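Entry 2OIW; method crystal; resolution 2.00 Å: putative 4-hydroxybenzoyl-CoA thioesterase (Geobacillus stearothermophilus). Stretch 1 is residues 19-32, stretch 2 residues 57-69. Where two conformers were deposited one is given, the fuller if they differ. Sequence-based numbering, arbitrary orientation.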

# COMPACT_ATOMS: atom_id res chain seq x y z
N VAL A 19 -11.67 10.05 3.84
CA VAL A 19 -12.09 11.42 3.45
C VAL A 19 -12.78 11.43 2.07
O VAL A 19 -13.48 12.40 1.74
CB VAL A 19 -10.91 12.46 3.52
CG1 VAL A 19 -11.40 13.90 3.44
CG2 VAL A 19 -10.18 12.30 4.82
N GLY A 20 -12.61 10.36 1.29
CA GLY A 20 -13.30 10.23 -0.00
C GLY A 20 -12.48 10.63 -1.23
O GLY A 20 -12.94 10.51 -2.36
N HIS A 21 -11.25 11.08 -1.00
CA HIS A 21 -10.35 11.46 -2.09
C HIS A 21 -9.19 10.46 -2.16
O HIS A 21 -9.12 9.56 -1.34
CB HIS A 21 -9.81 12.88 -1.85
CG HIS A 21 -10.86 13.90 -1.51
ND1 HIS A 21 -10.64 14.92 -0.61
CD2 HIS A 21 -12.13 14.07 -1.95
CE1 HIS A 21 -11.72 15.68 -0.52
NE2 HIS A 21 -12.64 15.18 -1.33
N ILE A 22 -8.31 10.60 -3.15
CA ILE A 22 -7.07 9.82 -3.19
C ILE A 22 -6.24 10.21 -1.98
O ILE A 22 -6.11 11.40 -1.67
CB ILE A 22 -6.30 10.03 -4.53
CG1 ILE A 22 -7.12 9.46 -5.72
CG2 ILE A 22 -4.95 9.35 -4.47
CD1 ILE A 22 -7.30 7.88 -5.68
N ASN A 23 -5.72 9.21 -1.26
CA ASN A 23 -4.88 9.45 -0.07
C ASN A 23 -3.51 9.99 -0.49
O ASN A 23 -3.00 9.64 -1.57
CB ASN A 23 -4.75 8.17 0.79
CG ASN A 23 -3.80 8.35 1.99
OD1 ASN A 23 -2.60 8.03 1.92
ND2 ASN A 23 -4.33 8.86 3.09
N ASN A 24 -2.96 10.87 0.34
CA ASN A 24 -1.66 11.51 0.05
C ASN A 24 -0.48 10.54 -0.18
O ASN A 24 0.43 10.85 -0.96
CB ASN A 24 -1.34 12.49 1.17
CG ASN A 24 -0.80 11.79 2.41
OD1 ASN A 24 0.38 11.57 2.52
ND2 ASN A 24 -1.66 11.48 3.35
N THR A 25 -0.49 9.37 0.49
CA THR A 25 0.59 8.39 0.36
C THR A 25 0.57 7.69 -0.99
O THR A 25 1.55 7.04 -1.36
CB THR A 25 0.60 7.37 1.49
OG1 THR A 25 -0.57 6.54 1.39
CG2 THR A 25 0.63 8.11 2.87
N THR A 26 -0.54 7.84 -1.71
CA THR A 26 -0.71 7.30 -3.05
C THR A 26 0.10 8.06 -4.07
O THR A 26 0.59 7.48 -5.02
CB THR A 26 -2.22 7.23 -3.45
OG1 THR A 26 -2.85 6.25 -2.62
CG2 THR A 26 -2.41 6.80 -4.90
N VAL A 27 0.24 9.37 -3.89
CA VAL A 27 0.95 10.19 -4.85
C VAL A 27 2.43 9.74 -5.09
O VAL A 27 2.87 9.61 -6.24
CB VAL A 27 0.81 11.71 -4.49
CG1 VAL A 27 1.73 12.57 -5.35
CG2 VAL A 27 -0.66 12.15 -4.69
N PRO A 28 3.22 9.56 -4.02
CA PRO A 28 4.54 9.03 -4.29
C PRO A 28 4.51 7.67 -4.99
O PRO A 28 5.48 7.32 -5.66
CB PRO A 28 5.16 8.91 -2.89
CG PRO A 28 4.48 9.96 -2.11
CD PRO A 28 3.07 9.92 -2.59
N VAL A 29 3.42 6.91 -4.84
CA VAL A 29 3.34 5.58 -5.44
C VAL A 29 3.16 5.75 -6.96
O VAL A 29 3.79 5.07 -7.75
CB VAL A 29 2.22 4.72 -4.82
CG1 VAL A 29 1.96 3.50 -5.65
CG2 VAL A 29 2.58 4.27 -3.39
N TRP A 30 2.33 6.72 -7.34
CA TRP A 30 2.10 7.04 -8.75
C TRP A 30 3.31 7.74 -9.41
O TRP A 30 3.65 7.48 -10.60
CB TRP A 30 0.86 7.94 -8.79
CG TRP A 30 -0.43 7.20 -8.50
CD1 TRP A 30 -0.61 5.85 -8.39
CD2 TRP A 30 -1.72 7.79 -8.41
NE1 TRP A 30 -1.95 5.57 -8.17
CE2 TRP A 30 -2.65 6.75 -8.19
CE3 TRP A 30 -2.19 9.12 -8.44
CZ2 TRP A 30 -4.01 7.00 -8.02
CZ3 TRP A 30 -3.53 9.35 -8.31
CH2 TRP A 30 -4.42 8.31 -8.11
N PHE A 31 3.96 8.62 -8.66
CA PHE A 31 5.23 9.23 -9.10
C PHE A 31 6.30 8.18 -9.34
O PHE A 31 6.99 8.23 -10.35
CB PHE A 31 5.76 10.26 -8.08
CG PHE A 31 5.12 11.62 -8.19
CD1 PHE A 31 4.78 12.16 -9.44
CD2 PHE A 31 4.91 12.38 -7.05
CE1 PHE A 31 4.22 13.43 -9.53
CE2 PHE A 31 4.36 13.64 -7.12
CZ PHE A 31 4.00 14.17 -8.35
N GLU A 32 6.43 7.21 -8.44
CA GLU A 32 7.40 6.13 -8.68
C GLU A 32 7.02 5.29 -9.91
O GLU A 32 7.89 4.83 -10.66
CB GLU A 32 7.56 5.23 -7.44
CG GLU A 32 8.71 4.18 -7.60
CD GLU A 32 8.71 3.17 -6.46
OE1 GLU A 32 7.68 2.47 -6.33
OE2 GLU A 32 9.69 3.11 -5.67
N ARG A 57 16.02 12.14 -1.89
CA ARG A 57 15.10 13.19 -1.47
C ARG A 57 13.80 13.22 -2.30
O ARG A 57 13.83 12.95 -3.49
CB ARG A 57 15.81 14.55 -1.50
CG ARG A 57 14.93 15.72 -1.10
CD ARG A 57 15.69 17.03 -1.03
NE ARG A 57 14.81 18.16 -0.70
CZ ARG A 57 14.30 18.46 0.51
NH1 ARG A 57 14.55 17.70 1.59
NH2 ARG A 57 13.54 19.55 0.64
N MSE A 58 12.68 13.54 -1.68
CA MSE A 58 11.47 13.87 -2.46
C MSE A 58 10.69 15.04 -1.86
O MSE A 58 10.73 15.28 -0.66
CB MSE A 58 10.54 12.67 -2.57
CG MSE A 58 9.59 12.53 -1.36
SE MSE A 58 8.17 11.20 -1.65
CE MSE A 58 9.21 9.71 -2.41
N GLU A 59 9.99 15.76 -2.72
CA GLU A 59 9.07 16.83 -2.30
C GLU A 59 7.82 16.75 -3.14
O GLU A 59 7.91 16.44 -4.33
CB GLU A 59 9.72 18.23 -2.47
CG GLU A 59 11.06 18.22 -3.15
CD GLU A 59 11.75 19.58 -3.17
OE1 GLU A 59 11.10 20.56 -3.59
OE2 GLU A 59 12.95 19.65 -2.77
N VAL A 60 6.67 17.02 -2.53
CA VAL A 60 5.39 16.95 -3.25
C VAL A 60 4.55 18.12 -2.79
O VAL A 60 4.48 18.39 -1.57
CB VAL A 60 4.64 15.62 -2.98
CG1 VAL A 60 3.24 15.64 -3.59
CG2 VAL A 60 5.43 14.40 -3.49
N ASP A 61 3.98 18.84 -3.75
CA ASP A 61 2.96 19.85 -3.48
C ASP A 61 1.61 19.25 -3.88
O ASP A 61 1.45 18.79 -5.01
CB ASP A 61 3.20 21.16 -4.26
CG ASP A 61 4.36 22.01 -3.69
OD1 ASP A 61 4.70 21.95 -2.48
OD2 ASP A 61 4.92 22.81 -4.45
N TYR A 62 0.66 19.26 -2.95
CA TYR A 62 -0.68 18.73 -3.19
C TYR A 62 -1.56 19.91 -3.58
O TYR A 62 -1.94 20.70 -2.72
CB TYR A 62 -1.19 18.01 -1.93
CG TYR A 62 -0.39 16.74 -1.60
CD1 TYR A 62 -0.77 15.49 -2.14
CD2 TYR A 62 0.72 16.79 -0.75
CE1 TYR A 62 -0.04 14.32 -1.84
CE2 TYR A 62 1.45 15.63 -0.44
CZ TYR A 62 1.05 14.40 -1.01
OH TYR A 62 1.76 13.25 -0.74
N VAL A 63 -1.83 20.06 -4.87
CA VAL A 63 -2.42 21.30 -5.42
C VAL A 63 -3.95 21.17 -5.45
O VAL A 63 -4.68 22.08 -5.09
CB VAL A 63 -1.84 21.56 -6.87
CG1 VAL A 63 -2.41 22.83 -7.51
CG2 VAL A 63 -0.30 21.62 -6.85
N ASN A 64 -4.43 20.02 -5.88
CA ASN A 64 -5.88 19.79 -5.98
C ASN A 64 -6.16 18.36 -5.61
O ASN A 64 -5.35 17.51 -5.88
CB ASN A 64 -6.35 20.04 -7.42
CG ASN A 64 -6.43 21.52 -7.76
OD1 ASN A 64 -7.16 22.27 -7.11
ND2 ASN A 64 -5.69 21.95 -8.79
N GLN A 65 -7.31 18.07 -5.04
CA GLN A 65 -7.61 16.69 -4.69
C GLN A 65 -7.92 15.86 -5.92
O GLN A 65 -8.38 16.37 -6.97
CB GLN A 65 -8.77 16.62 -3.70
CG GLN A 65 -8.51 17.36 -2.38
CD GLN A 65 -7.50 16.68 -1.46
OE1 GLN A 65 -6.97 15.60 -1.75
NE2 GLN A 65 -7.24 17.31 -0.32
N MSE A 66 -7.65 14.57 -5.80
CA MSE A 66 -8.00 13.66 -6.87
C MSE A 66 -8.99 12.61 -6.37
O MSE A 66 -9.17 12.42 -5.16
CB MSE A 66 -6.74 13.04 -7.46
CG MSE A 66 -5.95 14.02 -8.32
SE MSE A 66 -4.23 13.23 -8.90
CE MSE A 66 -3.27 13.39 -7.16
N TYR A 67 -9.62 11.95 -7.33
CA TYR A 67 -10.78 11.10 -7.06
C TYR A 67 -10.64 9.74 -7.71
O TYR A 67 -10.12 9.63 -8.81
CB TYR A 67 -12.06 11.81 -7.56
CG TYR A 67 -12.25 13.08 -6.77
CD1 TYR A 67 -12.62 13.01 -5.42
CD2 TYR A 67 -11.95 14.34 -7.31
CE1 TYR A 67 -12.76 14.15 -4.64
CE2 TYR A 67 -12.10 15.50 -6.55
CZ TYR A 67 -12.49 15.39 -5.20
OH TYR A 67 -12.62 16.50 -4.37
N TYR A 68 -11.12 8.71 -7.03
CA TYR A 68 -11.34 7.43 -7.69
C TYR A 68 -12.41 7.62 -8.79
O TYR A 68 -13.36 8.34 -8.56
CB TYR A 68 -11.82 6.40 -6.65
CG TYR A 68 -12.31 5.10 -7.24
CD1 TYR A 68 -11.43 4.27 -7.93
CD2 TYR A 68 -13.64 4.69 -7.10
CE1 TYR A 68 -11.86 3.08 -8.47
CE2 TYR A 68 -14.08 3.50 -7.63
CZ TYR A 68 -13.18 2.71 -8.34
OH TYR A 68 -13.60 1.53 -8.87
N GLY A 69 -12.25 6.97 -9.95
CA GLY A 69 -13.32 6.96 -10.98
C GLY A 69 -12.98 7.65 -12.30
O GLY A 69 -13.71 7.53 -13.29
O HOH W 1 -12.90 9.56 -4.85

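The two stretches meet along two zones. At one, the loop around His 21 and Ile 22 runs beside the loop of residues 65-68. At the other, helix 27-32 packs on strand 57-62. Together they bury 693 Å².

One backbone hydrogen bond joins the loops. Ile 22 N donates to Met 66 O at 2.8 Å, and its angle of 170° is nearly straight. A water spans the same zone. Its O donates to Gly 20 O at 2.7 Å and accepts from Tyr 68 N at 2.9 Å. Here the CA atoms of His 21 and Tyr 67 are 5.0 Å apart.

His 21 meets both Gln 65 and Tyr 67. Gln 65 CB sits over one face of the imidazole, 4.2 Å from the centroid of the His 21 ring. His 21 CD2 is 2.8 Å from Tyr 67 CE1, shorter than a normal carbon-carbon contact; His 21 was deposited in two conformers, and one is given. The two ring planes stand at 86°. The CA-to-CB bond of Tyr 67 points away from stretch 1, yet the ring end comes back to reach His 21.

Ile 22 points toward stretch 2 and lies along its backbone. Ile 22 CG1 is 4.0 Å from Met 66 CB.

Met 66, a selenomethionine, has the largest covered area, 87 Å². Its side chain reaches into a hollow lined by Ile 22, Val 27 and Trp 30. Met 66 CE touches Val 27 CG2 at 3.8 Å. Met 66 SE lies near the plane of the indole, at its edge, 4.0 Å from Trp 30 CZ3.

Val 27 is the matching bump on the helix. It points toward the strand and touches Val 60, Tyr 62 and Met 66. Val 27 CG1 is 3.8 Å from Val 60 CG1, while Val 27 CG2 is 3.6 Å from Tyr 62 CE1.

Tyr 62 starts sideways, but its ring end reaches stretch 1. Tyr 62 OH donates a hydrogen bond to Asn 24 O at 2.8 Å. Asn 24 O also accepts from Val 27 N at 3.3 Å, so the tyrosine shares an acceptor with the backbone.

Farther along, Val 60 CG2 meets the edge of the Phe 31 ring, 3.9 Å from Phe 31 CE2. Pro 28 CG rests 3.9 Å from SE of Met 58, also a selenomethionine. Met 58 and Val 60 point toward the helix; Glu 59 and Asp 61 point away.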